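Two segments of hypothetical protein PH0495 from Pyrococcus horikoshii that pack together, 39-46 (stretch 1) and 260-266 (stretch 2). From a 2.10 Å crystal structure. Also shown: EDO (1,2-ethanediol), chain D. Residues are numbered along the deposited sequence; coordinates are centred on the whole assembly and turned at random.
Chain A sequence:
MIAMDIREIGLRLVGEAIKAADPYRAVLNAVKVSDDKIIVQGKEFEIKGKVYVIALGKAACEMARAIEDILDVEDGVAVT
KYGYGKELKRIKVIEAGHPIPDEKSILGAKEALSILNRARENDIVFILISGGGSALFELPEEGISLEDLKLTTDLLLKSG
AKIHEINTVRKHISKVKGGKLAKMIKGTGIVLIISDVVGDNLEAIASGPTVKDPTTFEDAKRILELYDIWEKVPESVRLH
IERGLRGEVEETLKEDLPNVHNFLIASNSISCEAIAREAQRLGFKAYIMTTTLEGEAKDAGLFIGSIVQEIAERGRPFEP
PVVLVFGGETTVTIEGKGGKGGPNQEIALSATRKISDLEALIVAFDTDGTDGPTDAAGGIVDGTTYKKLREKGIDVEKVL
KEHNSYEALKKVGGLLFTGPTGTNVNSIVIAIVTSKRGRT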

# COMPACT_ATOMS: atom_id res chain seq x y z
N ILE A 39 -1.56 23.44 3.54
CA ILE A 39 -0.18 22.99 3.68
C ILE A 39 -0.08 21.46 3.69
O ILE A 39 -0.49 20.80 4.65
CB ILE A 39 0.46 23.57 4.96
CG1 ILE A 39 0.22 25.08 5.01
CG2 ILE A 39 1.96 23.29 4.97
CD1 ILE A 39 0.75 25.75 6.27
N VAL A 40 0.48 20.92 2.61
CA VAL A 40 0.63 19.48 2.45
C VAL A 40 2.07 19.04 2.66
O VAL A 40 2.95 19.33 1.84
CB VAL A 40 0.16 19.04 1.05
CG1 VAL A 40 0.14 17.52 0.96
CG2 VAL A 40 -1.21 19.61 0.77
N GLN A 41 2.31 18.34 3.76
CA GLN A 41 3.65 17.88 4.11
C GLN A 41 4.65 19.03 3.95
O GLN A 41 5.74 18.85 3.42
CB GLN A 41 4.06 16.69 3.23
CG GLN A 41 3.10 15.50 3.30
CD GLN A 41 3.66 14.23 2.68
OE1 GLN A 41 4.27 14.26 1.62
NE2 GLN A 41 3.44 13.10 3.35
N GLY A 42 4.26 20.21 4.42
CA GLY A 42 5.14 21.37 4.33
C GLY A 42 4.95 22.28 3.13
O GLY A 42 5.20 23.48 3.22
N LYS A 43 4.50 21.72 2.00
CA LYS A 43 4.28 22.51 0.79
C LYS A 43 3.01 23.34 0.94
O LYS A 43 1.93 22.80 1.15
CB LYS A 43 4.15 21.57 -0.42
CG LYS A 43 4.19 22.26 -1.78
CD LYS A 43 5.59 22.76 -2.12
CE LYS A 43 5.65 23.30 -3.55
NZ LYS A 43 4.74 24.46 -3.77
N GLU A 44 3.16 24.66 0.84
CA GLU A 44 2.02 25.56 0.99
C GLU A 44 1.34 25.93 -0.32
O GLU A 44 2.00 26.20 -1.32
CB GLU A 44 2.48 26.84 1.71
CG GLU A 44 1.34 27.70 2.23
CD GLU A 44 1.82 28.97 2.92
OE1 GLU A 44 2.71 28.87 3.80
OE2 GLU A 44 1.31 30.06 2.58
N PHE A 45 0.01 25.93 -0.31
CA PHE A 45 -0.78 26.28 -1.48
C PHE A 45 -1.83 27.31 -1.09
O PHE A 45 -2.49 27.17 -0.06
CB PHE A 45 -1.51 25.06 -2.06
CG PHE A 45 -0.60 23.94 -2.45
CD1 PHE A 45 -0.18 23.01 -1.51
CD2 PHE A 45 -0.17 23.81 -3.76
CE1 PHE A 45 0.67 21.97 -1.87
CE2 PHE A 45 0.69 22.78 -4.13
CZ PHE A 45 1.10 21.85 -3.18
N GLU A 46 -1.97 28.35 -1.90
CA GLU A 46 -2.95 29.39 -1.63
C GLU A 46 -4.28 29.03 -2.27
O GLU A 46 -4.32 28.60 -3.42
CB GLU A 46 -2.47 30.73 -2.18
CG GLU A 46 -3.38 31.90 -1.85
CD GLU A 46 -2.88 33.21 -2.43
OE1 GLU A 46 -3.48 34.26 -2.13
OE2 GLU A 46 -1.90 33.18 -3.20
N VAL A 260 0.83 20.03 -10.90
CA VAL A 260 0.32 18.80 -10.29
C VAL A 260 1.39 18.23 -9.36
O VAL A 260 2.49 17.89 -9.79
CB VAL A 260 -0.05 17.74 -11.36
CG1 VAL A 260 -0.57 16.47 -10.67
CG2 VAL A 260 -1.12 18.30 -12.29
N HIS A 261 1.06 18.13 -8.08
CA HIS A 261 1.99 17.65 -7.07
C HIS A 261 1.56 16.33 -6.45
O HIS A 261 0.44 16.19 -5.97
CB HIS A 261 2.13 18.71 -5.98
CG HIS A 261 2.36 20.09 -6.52
ND1 HIS A 261 3.61 20.59 -6.79
CD2 HIS A 261 1.49 21.06 -6.88
CE1 HIS A 261 3.51 21.80 -7.29
NE2 HIS A 261 2.23 22.12 -7.35
N ASN A 262 2.48 15.38 -6.44
CA ASN A 262 2.21 14.06 -5.87
C ASN A 262 2.80 13.93 -4.48
O ASN A 262 3.97 14.22 -4.26
CB ASN A 262 2.77 12.98 -6.79
CG ASN A 262 1.99 12.87 -8.09
OD1 ASN A 262 0.85 12.41 -8.10
ND2 ASN A 262 2.60 13.30 -9.19
N PHE A 263 1.96 13.50 -3.54
CA PHE A 263 2.36 13.31 -2.15
C PHE A 263 2.00 11.89 -1.71
O PHE A 263 0.87 11.43 -1.90
CB PHE A 263 1.63 14.29 -1.23
CG PHE A 263 1.87 15.74 -1.56
CD1 PHE A 263 2.97 16.41 -1.03
CD2 PHE A 263 1.00 16.43 -2.40
CE1 PHE A 263 3.20 17.76 -1.33
CE2 PHE A 263 1.22 17.78 -2.71
CZ PHE A 263 2.32 18.44 -2.17
N LEU A 264 2.97 11.19 -1.14
CA LEU A 264 2.73 9.84 -0.63
C LEU A 264 2.45 10.11 0.85
O LEU A 264 3.34 10.55 1.58
CB LEU A 264 3.99 8.98 -0.82
CG LEU A 264 3.93 7.51 -0.36
CD1 LEU A 264 2.77 6.79 -1.04
CD2 LEU A 264 5.25 6.83 -0.69
N ILE A 265 1.22 9.86 1.29
CA ILE A 265 0.86 10.16 2.68
C ILE A 265 0.67 8.97 3.63
O ILE A 265 0.43 9.16 4.82
CB ILE A 265 -0.41 11.03 2.73
CG1 ILE A 265 -1.63 10.21 2.26
CG2 ILE A 265 -0.23 12.25 1.83
CD1 ILE A 265 -2.96 10.87 2.54
N ALA A 266 0.76 7.76 3.11
CA ALA A 266 0.64 6.57 3.95
C ALA A 266 1.46 5.52 3.24
O ALA A 266 1.30 5.30 2.03
CB ALA A 266 -0.82 6.14 4.07
C1 EDO D . 3.05 15.46 -12.26
O1 EDO D . 3.72 16.72 -12.10
C2 EDO D . 4.07 14.34 -12.52
O2 EDO D . 4.99 14.24 -11.43
O HOH W 1 5.39 12.71 -0.40

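Phe-263 is the centre of this contact, covering more surface than any other residue of the two stretches. Its side chain extends from strand 260-266 toward the hairpin formed by stretch 1, and the hairpin meets the ring on a face and along its edge. Val-40 supplies the face contact: its CG1 methyl lies 3.5 Å from the centroid of the Phe-263 ring and only 8° off the ring normal, a CH-pi arrangement that lets a compact branched side chain sit squarely on the aromatic surface. Around the edge come Lys-43, whose CB lies 4.0 Å from Phe-263 CZ, and Phe-45, whose CZ is 3.8 Å from Phe-263 CZ. The lysine thus lends an aliphatic carbon to the contact although the residue is exposed.

Gln-41 covers the next largest area and provides the polar link. Its extended amide reaches past the phenyl ring to the backbone of the facing strand, where NE2 donates a hydrogen bond to Leu-264 O at 3.1 Å. The other end of the amide is used too: a water donates to Gln-41 OE1 at 2.8 Å and accepts from Leu-264 N at 3.0 Å. Glutamine suits this place because one group both donates and accepts, so it engages the C=O and, through water, the N-H of a single residue.

Phe-45, buried, continues the apolar contact toward His-261. Its edge points at the imidazole face in an offset edge-to-face pair, with centroids 5.1 Å apart and Phe-45 CE2 3.3 Å from His-261 CD2.

The hairpin geometry places these side chains. A type I' turn runs from Val-40 to Lys-43, closed by Lys-43 N to Val-40 O at 2.9 Å; Gly-42 fits its backbone angles, where a CB would jam against the preceding carbonyl oxygen.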